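Local atomic coordinates of Rpb7-binding protein seb1 (Schizosaccharomyces pombe 972h-, PDB entry 5MDT), a protein that drives transcription termination by binding RNA polymerase II and nascent RNA, its CTD-interacting domain probably recognising the polymerase's C-terminal tail. Residues A[2-7]-A[41-46]; A[13-18]-A[53-58]; A[28-33]-A[67-72]; A[61-66]-A[105-110]; A[121-126]-A[146-151]. All coordinates share one frame; numbering follows the deposited sequence.

Interaction 1 (A[2-7]-A[41-46]); sequences SGIAEF and AQFVAS
Phe-43 directs its ring edge, CD2 foremost, at one face of Phe-7 in a T-shaped (edge-to-face) stack that joins helix 4-16 to helix 40-53 in the all-helical CID fold. The evidence is a centroid separation of 4.8 Å between the Phe-7 and Phe-43 rings, with planes 77° apart. Phe-43 CD2 lies toward the rim of the Phe-7 face and comes within 3.4 Å of Phe-7 CD1. One face of Phe-43 in turn receives a CH-pi contact: Ile-4 CD1 stands 3.8 Å from the ring centroid and 9° off its normal. Ile-4 holds CG1 anti to its backbone N (chi1 -170°), which brings CG1 to 4.0 Å from Gln-42 CB. At the edge of the Phe-7 ring, Ser-46 CB approaches CE2 at 3.9 Å. An alanine in place of Phe-7 would keep the CB contact but probably open a gap beside Phe-43 CD2 and let the Phe-43 ring turn more freely. In the second shell, Leu-29 and Ile-69 also pack on Phe-7, and the hydroxyl of Ser-46 is hydrogen-bonded to Asp-8. Gly-3, the N-cap of helix 4-16, accepts the backbone N-H of Phe-7 through its O, and its C lies 3.9 Å from Phe-43 CZ.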
# COMPACT_ATOMS: atom_id res chain seq x y z
N SER A 2 -14.78 -2.85 -11.43
CA SER A 2 -15.76 -1.81 -11.77
C SER A 2 -15.10 -0.48 -12.17
O SER A 2 -14.95 -0.25 -13.37
CB SER A 2 -16.81 -1.64 -10.67
OG SER A 2 -17.55 -0.43 -10.80
N GLY A 3 -14.71 0.36 -11.20
CA GLY A 3 -14.08 1.64 -11.51
C GLY A 3 -13.41 2.48 -10.44
O GLY A 3 -13.55 2.26 -9.22
N ILE A 4 -12.70 3.49 -10.91
CA ILE A 4 -11.97 4.41 -10.05
C ILE A 4 -12.93 5.26 -9.20
O ILE A 4 -12.59 5.56 -8.05
CB ILE A 4 -10.91 5.26 -10.83
CG1 ILE A 4 -9.97 6.05 -9.88
CG2 ILE A 4 -11.55 6.18 -11.88
CD1 ILE A 4 -8.96 5.19 -9.05
N ALA A 5 -14.12 5.62 -9.75
CA ALA A 5 -15.09 6.42 -8.99
C ALA A 5 -15.56 5.65 -7.74
O ALA A 5 -15.57 6.22 -6.64
CB ALA A 5 -16.28 6.79 -9.87
N GLU A 6 -15.88 4.35 -7.90
CA GLU A 6 -16.28 3.51 -6.75
C GLU A 6 -15.13 3.41 -5.74
O GLU A 6 -15.37 3.54 -4.53
CB GLU A 6 -16.69 2.11 -7.22
CG GLU A 6 -17.18 1.24 -6.08
CD GLU A 6 -18.02 0.02 -6.37
OE1 GLU A 6 -18.11 -0.39 -7.55
OE2 GLU A 6 -18.58 -0.54 -5.40
N PHE A 7 -13.89 3.18 -6.22
CA PHE A 7 -12.70 3.06 -5.37
C PHE A 7 -12.52 4.35 -4.52
O PHE A 7 -12.35 4.24 -3.30
CB PHE A 7 -11.48 2.84 -6.29
CG PHE A 7 -10.16 2.54 -5.63
CD1 PHE A 7 -9.76 1.22 -5.39
CD2 PHE A 7 -9.26 3.57 -5.33
CE1 PHE A 7 -8.50 0.94 -4.84
CE2 PHE A 7 -8.00 3.30 -4.81
CZ PHE A 7 -7.62 1.98 -4.55
N ALA A 41 -2.27 3.51 -12.65
CA ALA A 41 -1.74 4.81 -12.20
C ALA A 41 -2.78 5.54 -11.37
O ALA A 41 -2.40 6.19 -10.39
CB ALA A 41 -1.35 5.67 -13.41
N GLN A 42 -4.08 5.46 -11.76
CA GLN A 42 -5.17 6.16 -11.03
C GLN A 42 -5.38 5.57 -9.65
O GLN A 42 -5.51 6.28 -8.67
CB GLN A 42 -6.50 6.10 -11.83
CG GLN A 42 -6.47 6.72 -13.23
CD GLN A 42 -6.11 8.20 -13.20
OE1 GLN A 42 -6.45 8.92 -12.27
NE2 GLN A 42 -5.31 8.66 -14.14
N PHE A 43 -5.41 4.25 -9.56
CA PHE A 43 -5.63 3.58 -8.26
C PHE A 43 -4.46 3.82 -7.32
O PHE A 43 -4.68 4.16 -6.15
CB PHE A 43 -5.84 2.08 -8.55
CG PHE A 43 -7.19 1.79 -9.19
CD1 PHE A 43 -7.35 1.86 -10.57
CD2 PHE A 43 -8.29 1.48 -8.41
CE1 PHE A 43 -8.61 1.62 -11.15
CE2 PHE A 43 -9.54 1.22 -9.00
CZ PHE A 43 -9.69 1.28 -10.36
N VAL A 44 -3.21 3.69 -7.80
CA VAL A 44 -2.04 3.94 -6.94
C VAL A 44 -2.03 5.43 -6.46
O VAL A 44 -1.88 5.70 -5.26
CB VAL A 44 -0.70 3.48 -7.59
CG1 VAL A 44 0.49 3.82 -6.68
CG2 VAL A 44 -0.74 1.96 -7.87
N ALA A 45 -2.27 6.37 -7.37
CA ALA A 45 -2.33 7.80 -7.01
C ALA A 45 -3.47 8.07 -6.00
O ALA A 45 -3.31 8.90 -5.10
CB ALA A 45 -2.50 8.67 -8.27
N SER A 46 -4.63 7.41 -6.16
CA SER A 46 -5.75 7.60 -5.21
C SER A 46 -5.38 7.08 -3.80
O SER A 46 -5.73 7.72 -2.80
CB SER A 46 -7.02 6.94 -5.73
OG SER A 46 -7.62 7.75 -6.74

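Interaction 2 (A[13-18]-A[53-58]); sequences SLEHSK and RAPVTH
Glu-15 and Arg-53 form a salt bridge in which two guanidinium nitrogens, NE and NH2, converge on a single oxygen. Arg-53 NE reaches Glu-15 OE1 at 2.8 Å in a fairly straight bond (160°), while Arg-53 NH2 meets the same OE1 at 3.2 Å. The oxygen lies in the guanidinium plane, but both nitrogens approach from one face of the carboxylate, whose plane is turned 52° from that of the guanidinium. Arg-53 NH2 has a second, long and weak ion pair with Asp-12. An alanine in place of Glu-15 would probably leave Arg-53 without its close counter-charge and the guanidinium freer to swing, with that weak pairing still in place.

His-58 closes the other half of the contact. Its NE2 gives a weak hydrogen bond to Ser-17 O, 3.0 Å away at the ring edge. At the other ring nitrogen, His-58 ND1 is hydrogen-bonded to Thr-57 OG1 at 2.8 Å, while Pro-55 CG sits over the centre of one ring face. Leu-14 O is satisfied twice, by Ser-17 N and by the hydroxyl of the same residue. Ser-17 OG lies 2.7 Å from Leu-14 O, on a lone pair in the carbonyl plane. Gly-20 N also bonds that hydroxyl.

The contact joins the C-terminal end of helix 4-16 to the connection between helices 40-53 and 59-79. Tyr-50 of helix 40-53 touches Leu-14, Glu-15 and His-58, and Lys-25 of helix 23-35 packs against Leu-14.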
# COMPACT_ATOMS: atom_id res chain seq x y z
N SER A 13 -15.51 7.01 2.43
CA SER A 13 -16.22 6.41 3.58
C SER A 13 -15.22 6.02 4.68
O SER A 13 -15.47 6.31 5.85
CB SER A 13 -17.02 5.19 3.15
OG SER A 13 -18.06 5.54 2.25
N LEU A 14 -14.09 5.42 4.29
CA LEU A 14 -13.06 4.99 5.26
C LEU A 14 -12.47 6.19 6.01
O LEU A 14 -12.20 6.09 7.21
CB LEU A 14 -11.97 4.20 4.55
CG LEU A 14 -10.99 3.42 5.43
CD1 LEU A 14 -11.71 2.26 6.18
CD2 LEU A 14 -9.87 2.85 4.58
N GLU A 15 -12.31 7.31 5.31
CA GLU A 15 -11.79 8.54 5.91
C GLU A 15 -12.66 9.00 7.09
O GLU A 15 -12.12 9.48 8.09
CB GLU A 15 -11.73 9.65 4.85
CG GLU A 15 -10.76 10.75 5.22
CD GLU A 15 -10.65 11.86 4.20
OE1 GLU A 15 -11.07 11.65 3.04
OE2 GLU A 15 -10.16 12.95 4.57
N HIS A 16 -13.99 8.82 6.99
CA HIS A 16 -14.94 9.23 8.03
C HIS A 16 -15.20 8.18 9.12
O HIS A 16 -15.85 8.50 10.12
CB HIS A 16 -16.25 9.71 7.39
CG HIS A 16 -16.05 10.89 6.49
ND1 HIS A 16 -15.99 10.74 5.11
CD2 HIS A 16 -15.80 12.18 6.79
CE1 HIS A 16 -15.75 11.94 4.63
NE2 HIS A 16 -15.62 12.84 5.60
N SER A 17 -14.65 6.95 8.97
CA SER A 17 -14.79 5.87 9.96
C SER A 17 -14.01 6.20 11.25
O SER A 17 -13.18 7.11 11.25
CB SER A 17 -14.30 4.55 9.36
OG SER A 17 -12.88 4.50 9.30
N LYS A 18 -14.26 5.47 12.33
CA LYS A 18 -13.55 5.74 13.58
C LYS A 18 -12.08 5.31 13.54
O LYS A 18 -11.23 6.03 14.07
CB LYS A 18 -14.28 5.11 14.79
CG LYS A 18 -15.68 5.68 15.02
CD LYS A 18 -16.16 5.52 16.46
CE LYS A 18 -17.45 6.27 16.67
NZ LYS A 18 -17.83 6.33 18.11
N ARG A 53 -3.87 12.55 3.18
CA ARG A 53 -4.88 13.42 3.82
C ARG A 53 -5.55 12.81 5.03
O ARG A 53 -6.18 13.52 5.80
CB ARG A 53 -5.97 13.87 2.81
CG ARG A 53 -6.97 12.77 2.42
CD ARG A 53 -7.96 13.25 1.35
NE ARG A 53 -9.05 12.27 1.21
CZ ARG A 53 -9.17 11.40 0.22
NH1 ARG A 53 -8.34 11.43 -0.81
NH2 ARG A 53 -10.18 10.53 0.22
N ALA A 54 -5.47 11.49 5.17
CA ALA A 54 -6.18 10.78 6.21
C ALA A 54 -5.85 11.20 7.63
O ALA A 54 -4.73 11.65 7.88
CB ALA A 54 -5.97 9.27 6.04
N PRO A 55 -6.80 11.08 8.59
CA PRO A 55 -6.47 11.39 10.00
C PRO A 55 -5.25 10.57 10.47
O PRO A 55 -4.99 9.50 9.91
CB PRO A 55 -7.71 10.89 10.75
CG PRO A 55 -8.81 11.04 9.78
CD PRO A 55 -8.20 10.60 8.47
N VAL A 56 -4.54 11.04 11.51
CA VAL A 56 -3.33 10.37 12.03
C VAL A 56 -3.59 8.91 12.46
O VAL A 56 -2.71 8.06 12.30
CB VAL A 56 -2.64 11.17 13.16
CG1 VAL A 56 -2.19 12.55 12.67
CG2 VAL A 56 -3.53 11.30 14.39
N THR A 57 -4.80 8.63 12.93
CA THR A 57 -5.23 7.31 13.39
C THR A 57 -5.45 6.36 12.20
O THR A 57 -5.54 5.14 12.39
CB THR A 57 -6.54 7.45 14.17
OG1 THR A 57 -7.48 8.10 13.31
CG2 THR A 57 -6.37 8.25 15.50
N HIS A 58 -5.60 6.92 10.98
CA HIS A 58 -5.93 6.19 9.76
C HIS A 58 -4.75 5.80 8.85
O HIS A 58 -4.97 5.11 7.86
CB HIS A 58 -6.95 7.03 8.95
CG HIS A 58 -8.33 7.05 9.55
ND1 HIS A 58 -8.54 7.18 10.91
CD2 HIS A 58 -9.53 7.01 8.92
CE1 HIS A 58 -9.86 7.18 11.08
NE2 HIS A 58 -10.50 7.08 9.90

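Interaction 3 (A[28-33]-A[67-72]); sequences KLTNLS and DSIVRS
Ser-68 and Thr-30 meet through their hydroxyls in a hydrogen bond that joins helix 59-79 to helix 23-35. The residue before Ser-68, Asp-67, takes no part across the contact: its carboxylate is gripped side-on by Arg-71 of the same helix, with NE on OD1 at 2.8 Å and NH2 on OD2. Asp-67 OD1 also accepts a hydrogen bond from Trp-129 NE1 of helix 119-131, so that oxygen has two donors.

At Ser-68, OG lies anti to the backbone N (chi1 -177°) and donates to Thr-30 OG1 at 2.7 Å. Thr-30 OG1 is also hydrogen-bonded to the carbonyl of Ile-26, one turn earlier, consistent with a hydroxyl that both accepts and donates. Ile-69 is the apolar counterpart: its CG1 packs 3.8 Å from Ser-33 OG and 4.0 Å from Thr-30 OG1. Ser-33 OG is itself satisfied by Thr-30 O at 2.7 Å. Further along, Ser-72 OG lies 3.2 Å from the methyl CG2 of Thr-30. That hydroxyl donates to Ser-68 O, which also receives Ser-72 N from the other face of its carbonyl plane.

Two roughly parallel helices of the all-helical CID fold, 35° apart, thus pack closely, largely through small hydroxyl side chains: the segment axes approach to 9.2 Å, and CA of Thr-30 lies 5.3 Å from CA of Ile-69. Helix 40-53 borders the contact, Phe-43 touching Ser-33 and Val-47 touching Ile-69; helix 4-16 packs on Leu-29 and Leu-32, and helix 119-131 on Asp-67, Val-70 and Arg-71.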
# COMPACT_ATOMS: atom_id res chain seq x y z
N LYS A 28 -12.67 -5.07 -1.04
CA LYS A 28 -13.38 -4.42 -2.17
C LYS A 28 -12.41 -3.54 -3.01
O LYS A 28 -12.43 -3.58 -4.24
CB LYS A 28 -14.53 -3.53 -1.66
CG LYS A 28 -15.69 -4.27 -1.00
CD LYS A 28 -16.95 -3.40 -0.90
CE LYS A 28 -16.92 -2.37 0.21
NZ LYS A 28 -17.96 -1.33 0.03
N LEU A 29 -11.57 -2.77 -2.33
CA LEU A 29 -10.63 -1.87 -2.99
C LEU A 29 -9.65 -2.67 -3.82
O LEU A 29 -9.38 -2.30 -4.95
CB LEU A 29 -9.87 -1.07 -1.90
CG LEU A 29 -10.68 -0.00 -1.18
CD1 LEU A 29 -9.97 0.43 0.11
CD2 LEU A 29 -10.93 1.21 -2.07
N THR A 30 -9.17 -3.81 -3.27
CA THR A 30 -8.23 -4.66 -3.97
C THR A 30 -8.86 -5.22 -5.23
O THR A 30 -8.21 -5.17 -6.27
CB THR A 30 -7.69 -5.73 -3.04
OG1 THR A 30 -7.07 -5.10 -1.90
CG2 THR A 30 -6.71 -6.65 -3.72
N ASN A 31 -10.12 -5.72 -5.14
CA ASN A 31 -10.83 -6.21 -6.34
C ASN A 31 -10.95 -5.14 -7.41
O ASN A 31 -10.72 -5.43 -8.60
CB ASN A 31 -12.22 -6.74 -5.98
CG ASN A 31 -12.14 -8.08 -5.29
OD1 ASN A 31 -11.09 -8.74 -5.31
ND2 ASN A 31 -13.22 -8.49 -4.61
N LEU A 32 -11.33 -3.91 -7.01
CA LEU A 32 -11.50 -2.84 -8.01
C LEU A 32 -10.17 -2.56 -8.73
O LEU A 32 -10.16 -2.42 -9.95
CB LEU A 32 -12.05 -1.57 -7.34
CG LEU A 32 -13.54 -1.62 -6.95
CD1 LEU A 32 -13.85 -0.56 -5.93
CD2 LEU A 32 -14.43 -1.37 -8.16
N SER A 33 -9.06 -2.56 -8.01
CA SER A 33 -7.76 -2.30 -8.63
C SER A 33 -7.34 -3.44 -9.56
O SER A 33 -6.81 -3.18 -10.63
CB SER A 33 -6.70 -2.02 -7.56
OG SER A 33 -6.44 -3.23 -6.87
N ASP A 67 -0.64 -2.54 1.12
CA ASP A 67 -0.13 -3.89 1.23
C ASP A 67 -0.93 -4.86 0.37
O ASP A 67 -0.36 -5.64 -0.40
CB ASP A 67 -0.17 -4.35 2.70
CG ASP A 67 0.10 -5.84 2.84
OD1 ASP A 67 1.14 -6.31 2.31
OD2 ASP A 67 -0.79 -6.56 3.38
N SER A 68 -2.26 -4.82 0.50
CA SER A 68 -3.12 -5.75 -0.23
C SER A 68 -3.04 -5.51 -1.74
O SER A 68 -2.89 -6.45 -2.51
CB SER A 68 -4.56 -5.61 0.24
OG SER A 68 -5.39 -6.55 -0.41
N ILE A 69 -3.05 -4.24 -2.14
CA ILE A 69 -2.98 -3.91 -3.56
C ILE A 69 -1.62 -4.30 -4.19
O ILE A 69 -1.62 -4.92 -5.24
CB ILE A 69 -3.34 -2.43 -3.76
CG1 ILE A 69 -4.87 -2.25 -3.55
CG2 ILE A 69 -2.92 -1.97 -5.18
CD1 ILE A 69 -5.34 -0.82 -3.50
N VAL A 70 -0.48 -3.95 -3.54
CA VAL A 70 0.85 -4.25 -4.09
C VAL A 70 1.07 -5.76 -4.22
O VAL A 70 1.52 -6.21 -5.28
CB VAL A 70 2.04 -3.53 -3.37
CG1 VAL A 70 2.29 -4.08 -1.95
CG2 VAL A 70 3.31 -3.60 -4.21
N ARG A 71 0.70 -6.54 -3.20
CA ARG A 71 0.85 -8.00 -3.28
C ARG A 71 -0.08 -8.62 -4.35
O ARG A 71 0.31 -9.60 -4.98
CB ARG A 71 0.67 -8.63 -1.91
CG ARG A 71 1.89 -8.39 -1.00
CD ARG A 71 1.86 -9.24 0.27
NE ARG A 71 0.76 -8.84 1.15
CZ ARG A 71 -0.41 -9.45 1.23
NH1 ARG A 71 -0.65 -10.54 0.51
NH2 ARG A 71 -1.37 -8.97 2.02
N SER A 72 -1.26 -8.02 -4.58
CA SER A 72 -2.18 -8.49 -5.62
C SER A 72 -1.64 -8.18 -7.02
O SER A 72 -1.66 -9.07 -7.85
CB SER A 72 -3.58 -7.94 -5.40
OG SER A 72 -4.13 -8.54 -4.23

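Interaction 4 (A[61-66]-A[105-110]); sequences GALYIL and SLVADA
Leu-63 is the main bump of this contact, its forked end set into a hollow lined by Leu-106, Val-107 and Ala-110. The two branches divide the work. CD1 of Leu-63 settles against Ala-110 CB at 3.8 Å, where the small alanine forms the shallow wall of the hollow. CD2 of Leu-63 goes the other way along the helix, to Leu-106 CB at 3.8 Å, and also meets Val-107 CG2 at 4.2 Å. Leu-63 CG is anti to the carbonyl carbon (chi1 -73°), and its two methyls spread from there. The side chains of Leu-63 and Leu-106 slide past each other in opposite directions.

Leu-63 thus sits among three residues of one face of helix 92-113. The helices involved, 59-79 and 92-113, are antiparallel members of the all-helical CID fold: their segment axes make an angle of 162° and approach to 10.5 Å. Leu-106 projects back toward helix 59-79, its CD1 touching Leu-66 CD2 at 4.2 Å, and these two side chains cross obliquely.

All five touching residues are buried, and the surface between them is wholly apolar. Beyond the pair, Ile-122 of helix 119-131 packs on both Leu-63 and Ala-110, extending the apolar lining around Leu-63. Leu-106 is flanked from helix 40-53 by Tyr-48 and Ala-51, while Ala-99, Ile-102 and Thr-103, from earlier turns of helix 92-113, also pack on Leu-66.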
# COMPACT_ATOMS: atom_id res chain seq x y z
N GLY A 61 -4.26 1.93 8.46
CA GLY A 61 -5.26 1.34 7.55
C GLY A 61 -4.90 1.62 6.10
O GLY A 61 -5.15 0.78 5.22
N ALA A 62 -4.34 2.81 5.80
CA ALA A 62 -3.94 3.13 4.42
C ALA A 62 -2.77 2.22 3.97
O ALA A 62 -2.72 1.80 2.82
CB ALA A 62 -3.53 4.60 4.32
N LEU A 63 -1.86 1.90 4.90
CA LEU A 63 -0.76 0.97 4.63
C LEU A 63 -1.28 -0.45 4.43
O LEU A 63 -0.74 -1.17 3.59
CB LEU A 63 0.30 1.00 5.72
CG LEU A 63 1.17 2.28 5.70
CD1 LEU A 63 2.11 2.30 6.89
CD2 LEU A 63 1.98 2.37 4.42
N TYR A 64 -2.37 -0.86 5.14
CA TYR A 64 -2.96 -2.18 4.89
C TYR A 64 -3.58 -2.22 3.47
O TYR A 64 -3.55 -3.26 2.81
CB TYR A 64 -4.04 -2.51 5.92
CG TYR A 64 -3.50 -2.82 7.30
CD1 TYR A 64 -2.21 -3.33 7.48
CD2 TYR A 64 -4.30 -2.69 8.43
CE1 TYR A 64 -1.74 -3.69 8.74
CE2 TYR A 64 -3.83 -3.03 9.70
CZ TYR A 64 -2.55 -3.53 9.85
OH TYR A 64 -2.10 -3.90 11.10
N ILE A 65 -4.15 -1.08 3.02
CA ILE A 65 -4.70 -1.03 1.64
C ILE A 65 -3.54 -1.19 0.64
O ILE A 65 -3.64 -2.00 -0.28
CB ILE A 65 -5.50 0.28 1.41
CG1 ILE A 65 -6.79 0.27 2.24
CG2 ILE A 65 -5.82 0.51 -0.12
CD1 ILE A 65 -7.37 1.67 2.40
N LEU A 66 -2.47 -0.40 0.81
CA LEU A 66 -1.28 -0.46 -0.03
C LEU A 66 -0.73 -1.88 -0.05
O LEU A 66 -0.42 -2.38 -1.13
CB LEU A 66 -0.19 0.50 0.50
CG LEU A 66 1.18 0.43 -0.20
CD1 LEU A 66 1.08 0.88 -1.68
CD2 LEU A 66 2.22 1.34 0.52
N SER A 105 7.37 6.94 0.99
CA SER A 105 6.64 8.16 1.39
C SER A 105 5.53 7.85 2.37
O SER A 105 5.38 8.57 3.36
CB SER A 105 6.01 8.86 0.18
OG SER A 105 7.02 9.31 -0.71
N LEU A 106 4.72 6.80 2.09
CA LEU A 106 3.63 6.45 2.98
C LEU A 106 4.13 5.92 4.33
O LEU A 106 3.53 6.25 5.36
CB LEU A 106 2.60 5.51 2.33
CG LEU A 106 1.96 6.06 1.00
CD1 LEU A 106 0.72 5.24 0.66
CD2 LEU A 106 1.62 7.56 1.09
N VAL A 107 5.23 5.12 4.34
CA VAL A 107 5.80 4.66 5.63
C VAL A 107 6.35 5.85 6.41
O VAL A 107 6.09 5.98 7.61
CB VAL A 107 6.82 3.49 5.48
CG1 VAL A 107 7.47 3.13 6.83
CG2 VAL A 107 6.14 2.26 4.86
N ALA A 108 7.07 6.76 5.72
CA ALA A 108 7.65 7.95 6.37
C ALA A 108 6.55 8.81 6.99
O ALA A 108 6.70 9.27 8.11
CB ALA A 108 8.45 8.75 5.36
N ASP A 109 5.44 9.00 6.28
CA ASP A 109 4.29 9.78 6.73
C ASP A 109 3.66 9.11 7.96
O ASP A 109 3.29 9.80 8.91
CB ASP A 109 3.27 9.89 5.59
CG ASP A 109 2.07 10.75 5.87
OD1 ASP A 109 2.24 11.99 5.93
OD2 ASP A 109 0.95 10.20 5.95
N ALA A 110 3.56 7.77 7.95
CA ALA A 110 2.98 7.07 9.09
C ALA A 110 3.91 7.18 10.28
O ALA A 110 3.44 7.43 11.40
CB ALA A 110 2.73 5.60 8.75

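Interaction 5 (A[121-126]-A[146-151]); sequences KILKLC and KLKDAM
Leu-147 drives its two methyls into a pocket walled by Ile-122, Leu-123 and Cys-126, the tightly packed side of this contact. Its CD1 is the focus: Ile-122 CG2 and Leu-123 CD2 each lie 3.8 Å from Leu-147 CD1, and Cys-126 SG completes the wall at 4.0 Å. The second branch, Leu-147 CD2, meets Ile-122 CB at 3.9 Å, and the two side chains cross at about a right angle. Leu-123 instead slides past Leu-147 in the opposite direction.

The outer side rests on one methyl, Leu-123 CD1. Met-151, bent at chi3 (-76°), brings its CE to 3.5 Å from Leu-123 CD1. Lys-148, an exposed residue with its chain bent at chi2, crosses the same leucine: its CE lies 3.8 Å and its NZ 3.7 Å from Leu-123 CD1, a methyl that offers the amine no polar partner. Met-151 has already left helical geometry and also touches Leu-119 and Pro-120.

Toward the interior, Ile-111 of helix 92-113 packs on Leu-147, and Leu-63 of helix 59-79 on Ile-122. The segment axes lie 161° apart at a closest approach of 10.4 Å, and helices 119-131 and 137-150 are consecutive, which makes this the interface of an antiparallel helical hairpin at the C-terminal end of the CID's helical array.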
# COMPACT_ATOMS: atom_id res chain seq x y z
N LYS A 121 3.17 -2.59 13.90
CA LYS A 121 2.28 -3.19 12.88
C LYS A 121 2.88 -2.99 11.47
O LYS A 121 2.67 -3.83 10.59
CB LYS A 121 0.84 -2.64 12.99
CG LYS A 121 0.16 -2.89 14.35
CD LYS A 121 -0.13 -4.36 14.60
CE LYS A 121 -0.67 -4.66 15.98
NZ LYS A 121 -0.50 -6.10 16.30
N ILE A 122 3.65 -1.91 11.27
CA ILE A 122 4.30 -1.63 9.98
C ILE A 122 5.53 -2.53 9.85
O ILE A 122 5.80 -3.04 8.76
CB ILE A 122 4.62 -0.13 9.83
CG1 ILE A 122 3.36 0.72 10.14
CG2 ILE A 122 5.14 0.18 8.39
CD1 ILE A 122 3.62 2.30 10.21
N LEU A 123 6.22 -2.81 10.98
CA LEU A 123 7.32 -3.78 10.98
C LEU A 123 6.80 -5.13 10.51
O LEU A 123 7.45 -5.78 9.70
CB LEU A 123 7.97 -3.94 12.37
CG LEU A 123 9.07 -2.98 12.74
CD1 LEU A 123 9.72 -3.44 14.04
CD2 LEU A 123 10.16 -2.92 11.66
N LYS A 124 5.59 -5.53 10.97
CA LYS A 124 4.93 -6.77 10.55
C LYS A 124 4.68 -6.80 9.03
O LYS A 124 4.81 -7.87 8.43
CB LYS A 124 3.64 -7.04 11.33
CG LYS A 124 3.91 -7.57 12.73
CD LYS A 124 2.67 -7.57 13.62
CE LYS A 124 2.82 -8.53 14.78
NZ LYS A 124 3.93 -8.16 15.71
N LEU A 125 4.38 -5.64 8.40
CA LEU A 125 4.22 -5.58 6.96
C LEU A 125 5.55 -5.85 6.25
O LEU A 125 5.57 -6.58 5.26
CB LEU A 125 3.61 -4.24 6.52
CG LEU A 125 2.15 -3.97 6.92
CD1 LEU A 125 1.74 -2.55 6.49
CD2 LEU A 125 1.20 -5.00 6.34
N CYS A 126 6.67 -5.34 6.79
CA CYS A 126 8.01 -5.58 6.24
C CYS A 126 8.31 -7.08 6.18
O CYS A 126 8.87 -7.54 5.19
CB CYS A 126 9.07 -4.82 7.03
SG CYS A 126 8.87 -3.03 6.97
N LYS A 146 14.28 2.84 9.83
CA LYS A 146 13.46 4.02 10.11
C LYS A 146 12.41 3.75 11.18
O LYS A 146 12.24 4.57 12.08
CB LYS A 146 12.83 4.57 8.81
CG LYS A 146 13.83 5.32 7.93
CD LYS A 146 13.21 5.74 6.60
CE LYS A 146 14.16 6.55 5.75
NZ LYS A 146 15.23 5.71 5.15
N LEU A 147 11.73 2.58 11.11
CA LEU A 147 10.73 2.21 12.11
C LEU A 147 11.36 1.98 13.48
O LEU A 147 10.87 2.53 14.48
CB LEU A 147 9.92 0.97 11.64
CG LEU A 147 9.00 1.23 10.45
CD1 LEU A 147 8.66 -0.07 9.72
CD2 LEU A 147 7.73 1.93 10.88
N LYS A 148 12.49 1.24 13.53
CA LYS A 148 13.23 0.94 14.76
C LYS A 148 13.69 2.23 15.44
O LYS A 148 13.52 2.38 16.65
CB LYS A 148 14.41 -0.00 14.48
CG LYS A 148 14.01 -1.41 13.99
CD LYS A 148 13.58 -2.35 15.11
CE LYS A 148 13.46 -3.77 14.61
NZ LYS A 148 12.86 -4.67 15.63
N ASP A 149 14.21 3.19 14.64
CA ASP A 149 14.64 4.52 15.10
C ASP A 149 13.45 5.29 15.69
O ASP A 149 13.58 5.88 16.76
CB ASP A 149 15.22 5.33 13.92
CG ASP A 149 16.61 4.94 13.45
OD1 ASP A 149 17.19 3.98 14.01
OD2 ASP A 149 17.10 5.57 12.49
N ALA A 150 12.29 5.24 15.02
CA ALA A 150 11.09 5.95 15.47
C ALA A 150 10.50 5.43 16.79
O ALA A 150 9.90 6.20 17.53
CB ALA A 150 10.05 5.90 14.39
N MET A 151 10.69 4.14 17.10
CA MET A 151 10.09 3.55 18.30
C MET A 151 10.77 3.90 19.63
O MET A 151 10.46 3.34 20.68
CB MET A 151 9.80 2.07 18.08
CG MET A 151 8.79 1.91 16.99
SD MET A 151 7.96 0.33 16.91
CE MET A 151 9.26 -0.68 16.19

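From the N terminus, helix 4-16 is tied twice to later chain: interaction 1 reaches helix 40-53, and interaction 2 the connection that follows it. Interaction 3 joins helix 23-35 to helix 59-79. These three contacts each close a loop of 33 or 34 residues and cross pairwise, so the first four helices are interlocked. Interaction 4 shares helix 59-79 with interaction 3, crosses it, and brings in helix 92-113 by closing a 38-residue loop. Interaction 5 opens after all the others have closed, its 19-residue loop pairing helices 119-131 and 137-150. It touches interaction 4, chiefly through Ile-122, and interaction 3 through Leu-125 on Asp-67; its centre lies about 28 Å from that of interaction 1.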